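Local coordinates for bottromycin amidohydrolase (Streptomyces purpureus, PDB 6I5S), which probably hydrolyses an amide bond in a thiazoline-containing precursor during bottromycin biosynthesis, as a zinc-dependent gatekeeper enzyme, at residues Thr272-Arg277 against Val345-Gly350. Residues are numbered along the deposited sequence; the frame is centred on the assembly and turned at random.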
ATOM      1  N   THR A 272       2.544  -2.901   8.221  1.00 26.37           N
ATOM      2  CA  THR A 272       1.344  -2.070   8.309  1.00 24.39           C
ATOM      3  C   THR A 272       1.193  -1.450   9.688  1.00 28.09           C
ATOM      4  O   THR A 272       0.169  -1.573  10.348  1.00 26.73           O
ATOM      5  CB  THR A 272       0.064  -2.814   7.910  1.00 27.90           C
ATOM      6  OG1 THR A 272      -0.248  -3.836   8.841  1.00 29.03           O
ATOM      7  CG2 THR A 272       0.197  -3.465   6.557  1.00 30.96           C
ATOM      8  N   LEU A 273       2.208  -0.664  10.063  1.00 24.08           N
ATOM      9  CA  LEU A 273       2.202  -0.073  11.406  1.00 28.24           C
ATOM     10  C   LEU A 273       1.061   0.928  11.550  1.00 24.57           C
ATOM     11  O   LEU A 273       0.442   1.041  12.631  1.00 25.80           O
ATOM     12  CB  LEU A 273       3.538   0.601  11.695  1.00 30.10           C
ATOM     13  CG  LEU A 273       4.697  -0.392  11.709  1.00 28.14           C
ATOM     14  CD1 LEU A 273       6.030   0.391  11.710  1.00 31.67           C
ATOM     15  CD2 LEU A 273       4.673  -1.352  12.945  1.00 30.22           C
ATOM     16  N   VAL A 274       0.779   1.670  10.476  1.00 25.19           N
ATOM     17  CA  VAL A 274      -0.324   2.650  10.500  1.00 28.26           C
ATOM     18  C   VAL A 274      -1.652   1.990  10.830  1.00 25.41           C
ATOM     19  O   VAL A 274      -2.502   2.598  11.502  1.00 24.52           O
ATOM     20  CB  VAL A 274      -0.397   3.415   9.168  1.00 26.98           C
ATOM     21  CG1 VAL A 274      -0.618   2.474   7.972  1.00 26.77           C
ATOM     22  CG2 VAL A 274      -1.472   4.527   9.221  1.00 26.79           C
ATOM     23  N   ALA A 275      -1.859   0.754  10.373  1.00 27.00           N
ATOM     24  CA  ALA A 275      -3.100   0.031  10.688  1.00 25.74           C
ATOM     25  C   ALA A 275      -3.136  -0.476  12.132  1.00 26.85           C
ATOM     26  O   ALA A 275      -4.179  -0.397  12.801  1.00 24.81           O
ATOM     27  CB  ALA A 275      -3.266  -1.145   9.684  1.00 28.10           C
ATOM     28  N   TRP A 276      -2.036  -1.048  12.616  1.00 26.13           N
ATOM     29  CA  TRP A 276      -1.916  -1.337  14.060  1.00 28.21           C
ATOM     30  C   TRP A 276      -2.257  -0.111  14.909  1.00 26.31           C
ATOM     31  O   TRP A 276      -3.017  -0.196  15.876  1.00 27.04           O
ATOM     32  CB  TRP A 276      -0.500  -1.789  14.369  1.00 26.11           C
ATOM     33  CG  TRP A 276      -0.159  -3.245  14.191  1.00 28.37           C
ATOM     34  CD1 TRP A 276       0.586  -3.791  13.165  1.00 26.61           C
ATOM     35  CD2 TRP A 276      -0.503  -4.311  15.066  1.00 25.33           C
ATOM     36  NE1 TRP A 276       0.754  -5.145  13.377  1.00 30.15           N
ATOM     37  CE2 TRP A 276       0.104  -5.493  14.543  1.00 28.00           C
ATOM     38  CE3 TRP A 276      -1.209  -4.387  16.281  1.00 28.66           C
ATOM     39  CZ2 TRP A 276      -0.003  -6.738  15.175  1.00 32.01           C
ATOM     40  CZ3 TRP A 276      -1.295  -5.625  16.920  1.00 33.68           C
ATOM     41  CH2 TRP A 276      -0.712  -6.796  16.341  1.00 32.10           C
ATOM     42  N   ARG A 277      -1.657   1.027  14.570  1.00 26.63           N
ATOM     43  CA  ARG A 277      -1.889   2.274  15.304  1.00 27.58           C
ATOM     44  C   ARG A 277      -3.365   2.638  15.302  1.00 27.84           C
ATOM     45  O   ARG A 277      -3.941   2.978  16.323  1.00 27.12           O
ATOM     46  CB  ARG A 277      -1.057   3.380  14.645  1.00 26.27           C
ATOM     47  CG  ARG A 277      -1.121   4.795  15.286  1.00 28.61           C
ATOM     48  CD  ARG A 277      -0.250   4.878  16.566  1.00 26.01           C
ATOM     49  NE  ARG A 277       1.142   4.617  16.227  1.00 28.11           N
ATOM     50  CZ  ARG A 277       2.085   4.428  17.162  1.00 30.04           C
ATOM     51  NH1 ARG A 277       3.328   4.173  16.810  1.00 33.92           N
ATOM     52  NH2 ARG A 277       1.777   4.454  18.446  1.00 35.42           N
ATOM     53  N   VAL A 345       6.066  -0.859   2.513  1.00 24.54           N
ATOM     54  CA  VAL A 345       5.203   0.183   3.051  1.00 22.95           C
ATOM     55  C   VAL A 345       3.781  -0.137   2.639  1.00 26.89           C
ATOM     56  O   VAL A 345       3.411   0.084   1.473  1.00 27.32           O
ATOM     57  CB  VAL A 345       5.609   1.570   2.555  1.00 23.73           C
ATOM     58  CG1 VAL A 345       4.755   2.568   3.196  1.00 26.12           C
ATOM     59  CG2 VAL A 345       7.072   1.859   2.788  1.00 24.95           C
ATOM     60  N   GLY A 346       2.987  -0.682   3.561  1.00 23.61           N
ATOM     61  CA  GLY A 346       1.599  -0.974   3.284  1.00 24.93           C
ATOM     62  C   GLY A 346       0.743  -0.433   4.410  1.00 25.01           C
ATOM     63  O   GLY A 346       1.223  -0.212   5.522  1.00 25.91           O
ATOM     64  N   THR A 347      -0.553  -0.243   4.120  1.00 23.44           N
ATOM     65  CA  THR A 347      -1.402   0.538   5.010  1.00 25.78           C
ATOM     66  C   THR A 347      -2.625  -0.173   5.560  1.00 26.13           C
ATOM     67  O   THR A 347      -3.150   0.270   6.591  1.00 24.85           O
ATOM     68  CB  THR A 347      -1.910   1.796   4.300  1.00 26.28           C
ATOM     69  OG1 THR A 347      -2.728   1.450   3.172  1.00 26.08           O
ATOM     70  CG2 THR A 347      -0.737   2.650   3.869  1.00 26.27           C
ATOM     71  N   ASP A 348      -3.127  -1.208   4.885  1.00 25.19           N
ATOM     72  CA  ASP A 348      -4.467  -1.730   5.173  1.00 24.49           C
ATOM     73  C   ASP A 348      -5.512  -0.629   5.045  1.00 27.97           C
ATOM     74  O   ASP A 348      -6.522  -0.620   5.755  1.00 27.11           O
ATOM     75  CB  ASP A 348      -4.516  -2.403   6.564  1.00 27.31           C
ATOM     76  CG  ASP A 348      -5.123  -3.798   6.550  1.00 33.33           C
ATOM     77  OD1 ASP A 348      -5.653  -4.259   5.540  1.00 34.56           O
ATOM     78  OD2 ASP A 348      -5.045  -4.444   7.601  1.00 34.34           O
ATOM     79  N   CYS A 349      -5.295   0.293   4.099  1.00 27.07           N
ATOM     80  CA  CYS A 349      -6.242   1.374   3.890  1.00 25.15           C
ATOM     81  C   CYS A 349      -7.613   0.801   3.623  1.00 30.26           C
ATOM     82  O   CYS A 349      -7.789  -0.228   2.952  1.00 28.12           O
ATOM     83  CB  CYS A 349      -5.789   2.343   2.801  1.00 27.44           C
ATOM     84  SG  CYS A 349      -5.540   1.620   1.124  1.00 30.05           S
ATOM     85  N   GLY A 350      -8.610   1.516   4.108  1.00 26.09           N
ATOM     86  CA  GLY A 350      -9.970   1.015   4.173  1.00 31.00           C
ATOM     87  C   GLY A 350     -10.396   0.625   5.567  1.00 31.98           C
ATOM     88  O   GLY A 350     -11.572   0.713   5.888  1.00 34.10           O
TER
HETATM   89  O   HOH W   1       4.257  -1.445   6.087  1.00 26.25           O
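T272, at the N-cap position of helix 273-280, packs against the peptide of G346. Its CA lies 3.4 Å from G346 O in a CA-H...O contact, and water 1 accepts from both T272 N (3.1 Å) and G346 N (2.9 Å), bridging the two segments, between which there is no direct hydrogen bond. With CG2 anti to the carbonyl carbon (chi1 67°, taken to OG1), the methyl rests 3.6 Å from G346 O, while OG1 is hydrogen-bonded to ND1 of H229, a zinc ligand. In the first helical turn V274 lays CG1 on the T347 backbone, 3.6 Å from T347 CA. T347 turns its own OG1 elsewhere: it accepts from C349 N in an ST turn (3.0 Å) and is hydrogen-bonded to D92 OD1. A275 CB then fits against T347 O at 3.4 Å and D348 CB at 3.6 Å, methyl to methylene. D348 OD1 binds zinc alongside H94, H96 and the carboxylated lysine Xaa183, and OD2 makes a salt bridge to R279, further along the same helix, so both carboxylate oxygens are held. Methyl and CA-H groups are thus set against the carbonyls and carbons of a metal-binding loop, and T272 and R279 tie this helix to ligands of both zinc sites.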